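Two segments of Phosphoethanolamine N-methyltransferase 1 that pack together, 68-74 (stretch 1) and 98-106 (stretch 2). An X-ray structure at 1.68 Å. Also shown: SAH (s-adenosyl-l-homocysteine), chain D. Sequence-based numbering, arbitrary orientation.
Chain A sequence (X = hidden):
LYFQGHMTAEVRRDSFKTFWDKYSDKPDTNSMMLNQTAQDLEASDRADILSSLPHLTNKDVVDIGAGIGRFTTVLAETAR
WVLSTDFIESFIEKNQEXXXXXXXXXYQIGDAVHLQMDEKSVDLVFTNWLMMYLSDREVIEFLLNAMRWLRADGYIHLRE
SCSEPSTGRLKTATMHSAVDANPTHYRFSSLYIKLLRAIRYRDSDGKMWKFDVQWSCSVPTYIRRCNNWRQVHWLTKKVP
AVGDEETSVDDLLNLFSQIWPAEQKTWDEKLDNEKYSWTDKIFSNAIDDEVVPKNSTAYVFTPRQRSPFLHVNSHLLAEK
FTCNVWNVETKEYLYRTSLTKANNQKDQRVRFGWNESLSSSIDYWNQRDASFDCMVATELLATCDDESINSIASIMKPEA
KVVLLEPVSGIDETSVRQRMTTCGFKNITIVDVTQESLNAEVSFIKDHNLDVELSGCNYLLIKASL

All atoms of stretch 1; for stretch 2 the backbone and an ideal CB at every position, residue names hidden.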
# COMPACT_ATOMS: atom_id res chain seq x y z
N ILE A 68 -12.77 19.55 -8.37
CA ILE A 68 -12.40 20.63 -9.27
C ILE A 68 -11.45 20.17 -10.38
O ILE A 68 -11.04 20.96 -11.23
CB ILE A 68 -11.77 21.81 -8.51
CG1 ILE A 68 -10.44 21.39 -7.86
CG2 ILE A 68 -12.75 22.37 -7.49
CD1 ILE A 68 -9.70 22.54 -7.19
N GLY A 69 -11.09 18.89 -10.33
CA GLY A 69 -10.45 18.22 -11.44
C GLY A 69 -8.95 18.33 -11.57
O GLY A 69 -8.42 18.26 -12.68
N ARG A 70 -8.24 18.50 -10.45
CA ARG A 70 -6.79 18.67 -10.54
C ARG A 70 -6.07 17.48 -11.18
O ARG A 70 -5.03 17.65 -11.80
CB ARG A 70 -6.18 19.06 -9.19
CG ARG A 70 -6.45 18.08 -8.09
CD ARG A 70 -6.03 18.63 -6.72
NE ARG A 70 -6.04 17.54 -5.76
CZ ARG A 70 -4.97 16.84 -5.38
NH1 ARG A 70 -3.76 17.13 -5.84
NH2 ARG A 70 -5.12 15.86 -4.52
N PHE A 71 -6.63 16.28 -11.06
CA PHE A 71 -6.09 15.13 -11.77
C PHE A 71 -6.62 15.06 -13.20
O PHE A 71 -5.87 14.76 -14.13
CB PHE A 71 -6.41 13.83 -11.03
CG PHE A 71 -5.67 13.68 -9.74
CD1 PHE A 71 -4.32 13.39 -9.73
CD2 PHE A 71 -6.33 13.80 -8.53
CE1 PHE A 71 -3.62 13.24 -8.54
CE2 PHE A 71 -5.65 13.65 -7.33
CZ PHE A 71 -4.29 13.37 -7.34
N THR A 72 -7.91 15.34 -13.36
CA THR A 72 -8.56 15.33 -14.68
C THR A 72 -7.77 16.17 -15.66
O THR A 72 -7.53 15.75 -16.80
CB THR A 72 -10.01 15.86 -14.60
OG1 THR A 72 -10.82 14.88 -13.94
CG2 THR A 72 -10.57 16.11 -15.98
N THR A 73 -7.33 17.34 -15.21
CA THR A 73 -6.56 18.26 -16.02
C THR A 73 -5.34 17.60 -16.67
O THR A 73 -5.10 17.77 -17.86
CB THR A 73 -6.11 19.48 -15.19
OG1 THR A 73 -7.27 20.21 -14.77
CG2 THR A 73 -5.22 20.39 -16.01
N VAL A 74 -4.59 16.83 -15.88
CA VAL A 74 -3.38 16.20 -16.38
C VAL A 74 -3.67 14.86 -17.06
O VAL A 74 -3.00 14.50 -18.03
CB VAL A 74 -2.32 16.04 -15.27
CG1 VAL A 74 -1.03 15.45 -15.82
CG2 VAL A 74 -2.03 17.38 -14.61
N UNK A 98 -11.60 25.54 -15.33
CA UNK A 98 -10.16 25.32 -15.38
C UNK A 98 -9.77 24.60 -16.66
O UNK A 98 -8.72 24.87 -17.24
CB UNK A 98 -9.70 24.52 -14.16
N UNK A 99 -10.63 23.69 -17.10
CA UNK A 99 -10.33 22.83 -18.24
C UNK A 99 -11.05 23.23 -19.52
O UNK A 99 -11.21 22.42 -20.43
CB UNK A 99 -10.69 21.38 -17.89
N UNK A 100 -11.47 24.49 -19.59
CA UNK A 100 -12.18 25.00 -20.76
C UNK A 100 -11.32 24.94 -22.02
O UNK A 100 -11.83 24.95 -23.14
CB UNK A 100 -12.64 26.44 -20.51
N UNK A 101 -10.00 24.88 -21.83
CA UNK A 101 -9.08 24.86 -22.96
C UNK A 101 -8.92 23.46 -23.55
O UNK A 101 -8.24 23.29 -24.57
CB UNK A 101 -7.71 25.40 -22.53
N UNK A 102 -9.54 22.46 -22.93
CA UNK A 102 -9.40 21.09 -23.40
C UNK A 102 -10.69 20.56 -24.01
O UNK A 102 -11.77 21.03 -23.68
CB UNK A 102 -8.96 20.18 -22.25
N UNK A 103 -10.57 19.59 -24.90
CA UNK A 103 -11.72 19.13 -25.65
C UNK A 103 -12.01 17.64 -25.57
O UNK A 103 -12.91 17.16 -26.26
CB UNK A 103 -11.53 19.51 -27.12
N UNK A 104 -11.27 16.91 -24.74
CA UNK A 104 -11.48 15.47 -24.60
C UNK A 104 -11.98 15.06 -23.22
O UNK A 104 -11.75 13.93 -22.78
CB UNK A 104 -10.18 14.73 -24.90
N UNK A 105 -12.66 15.97 -22.54
CA UNK A 105 -13.20 15.69 -21.22
C UNK A 105 -14.72 15.78 -21.22
O UNK A 105 -15.29 16.80 -21.62
CB UNK A 105 -12.61 16.66 -20.19
N UNK A 106 -15.37 14.71 -20.77
CA UNK A 106 -16.80 14.74 -20.51
C UNK A 106 -17.02 14.97 -19.02
O UNK A 106 -16.21 14.52 -18.20
CB UNK A 106 -17.47 13.45 -20.97
N SAH D . -10.26 13.33 -5.90
CA SAH D . -10.08 14.79 -5.85
CB SAH D . -10.99 15.37 -4.71
CG SAH D . -10.76 14.73 -3.35
SD SAH D . -11.94 15.20 -2.06
C SAH D . -8.66 15.14 -5.64
O SAH D . -7.95 14.42 -4.95
OXT SAH D . -8.30 16.27 -5.88
C5' SAH D . -13.43 14.21 -2.39
C4' SAH D . -14.15 14.41 -3.60
O4' SAH D . -14.98 13.25 -3.87
C3' SAH D . -15.06 15.57 -3.50
O3' SAH D . -15.09 16.25 -4.73
C2' SAH D . -16.37 14.97 -3.25
O2' SAH D . -17.40 15.80 -3.71
C1' SAH D . -16.29 13.70 -4.01
N9 SAH D . -17.26 12.65 -3.54
C8 SAH D . -17.33 12.09 -2.32
N7 SAH D . -18.23 11.11 -2.39
C5 SAH D . -18.73 11.04 -3.63
C6 SAH D . -19.68 10.21 -4.25
N6 SAH D . -20.34 9.23 -3.55
N1 SAH D . -19.94 10.42 -5.55
C2 SAH D . -19.32 11.36 -6.25
N3 SAH D . -18.41 12.17 -5.68
C4 SAH D . -18.09 12.02 -4.38

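Position 98 is helical (phi/psi -59/-36), and its CA-to-CB bond points toward stretch 1. The ideal CB lies 4.8 Å from Ile-68 O and 5.0 Å from Thr-73 OG1, so a side chain leaving here can reach the backbone of 68-69, just before the helix that carries Thr-73. That backbone offers carbonyl oxygens, which favour a donor with reach: lysine, arginine or perhaps glutamine. The residue is Arg-98. Its NH1 donates a weak hydrogen bond to Ile-68 O; the atoms are only 2.5 Å apart, but the angle at the hydrogen is a bent 124°. The oxygen sits at the edge of the guanidinium, near its plane, where N-H groups point. A water links the second nitrogen to the same neighbourhood, its oxygen donating to Arg-70 O (2.7 Å) and weakly accepting from Arg-98 NH2 (3.0 Å).

Position 99 also points toward stretch 1, its ideal CB 4.8 Å from Thr-73 OG1. The backbone here (-104/22) has left the helix and begins a type I turn. A side chain with an acceptor two bonds beyond CB would fit: asparagine or aspartate. Asn-99 is found, and Thr-73 OG1 donates to Asn-99 OD1 at 2.5 Å, while Asn-99 ND2 is 4.0 Å from Thr-72 CG2 and hydrogen-bonds elsewhere in the structure.

Positions 100 and 101 are the middle of the turn, and neither ideal CB has stretch 1 within 5.5 Å, so many residues would do. They are Ala-100, which makes no contact, and His-101, whose ring end leans nearer without touching.

Position 102 closes the turn, its N donating to Asn-99 O at 3.0 Å. CA-to-CB points toward stretch 1, but across a gap that suits a long, flexible side chain, such as methionine, or lysine or glutamine, which could also offer a donor to the carbonyl of Thr-73. Met-102, present as selenomethionine, spans it and places SE 3.5 Å from Thr-73 O.

Position 103 (-125/6) has room for a CB, and its negative phi does not demand glycine; the residue is nevertheless Gly-103. Position 104 points sideways, and stretch 1 sets no requirement; Asn-104 fills it without contact.

Position 105 has extended angles (-117/126) and begins a strand. Its ideal CB points toward stretch 1, 4.7 Å from Thr-72 CG2, a methyl that invites an aliphatic partner: valine, isoleucine or leucine. It is Ile-105, beta-branched as strands often favour, and its CD1 meets Thr-72 CG2 at 3.7 Å.

Position 106, also in the strand, is out of reach, leaving the choice open; Ser-106 hydrogen-bonds through OG elsewhere in the structure.

Stretch 2 (98-106) RNAHMGNIS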
# COMPACT_ATOMS: atom_id res chain seq x y z
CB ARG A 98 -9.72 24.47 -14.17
CG ARG A 98 -10.02 25.09 -12.81
CD ARG A 98 -9.70 24.12 -11.67
NE ARG A 98 -8.31 23.67 -11.72
CZ ARG A 98 -7.93 22.44 -12.05
NH1 ARG A 98 -8.83 21.52 -12.36
NH2 ARG A 98 -6.64 22.13 -12.08
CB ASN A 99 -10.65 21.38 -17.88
CG ASN A 99 -9.75 20.84 -16.79
OD1 ASN A 99 -8.55 21.12 -16.76
ND2 ASN A 99 -10.33 20.08 -15.86
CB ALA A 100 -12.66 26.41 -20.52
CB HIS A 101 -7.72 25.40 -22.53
CG HIS A 101 -7.06 24.61 -21.45
ND1 HIS A 101 -7.58 24.48 -20.19
CD2 HIS A 101 -5.90 23.90 -21.45
CE1 HIS A 101 -6.78 23.73 -19.45
NE2 HIS A 101 -5.76 23.37 -20.19
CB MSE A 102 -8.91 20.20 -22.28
CG MSE A 102 -7.69 20.76 -21.61
SE MSE A 102 -6.92 19.56 -20.32
CE MSE A 102 -6.10 18.30 -21.55
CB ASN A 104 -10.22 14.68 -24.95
CG ASN A 104 -9.06 14.97 -24.01
OD1 ASN A 104 -8.95 16.07 -23.45
ND2 ASN A 104 -8.17 13.99 -23.84
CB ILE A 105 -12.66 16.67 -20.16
CG1 ILE A 105 -11.13 16.65 -20.12
CG2 ILE A 105 -13.22 16.31 -18.79
CD1 ILE A 105 -10.55 17.78 -19.31
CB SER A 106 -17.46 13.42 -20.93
OG SER A 106 -17.55 13.31 -22.35
O HOH W 1 -4.28 20.23 -12.14
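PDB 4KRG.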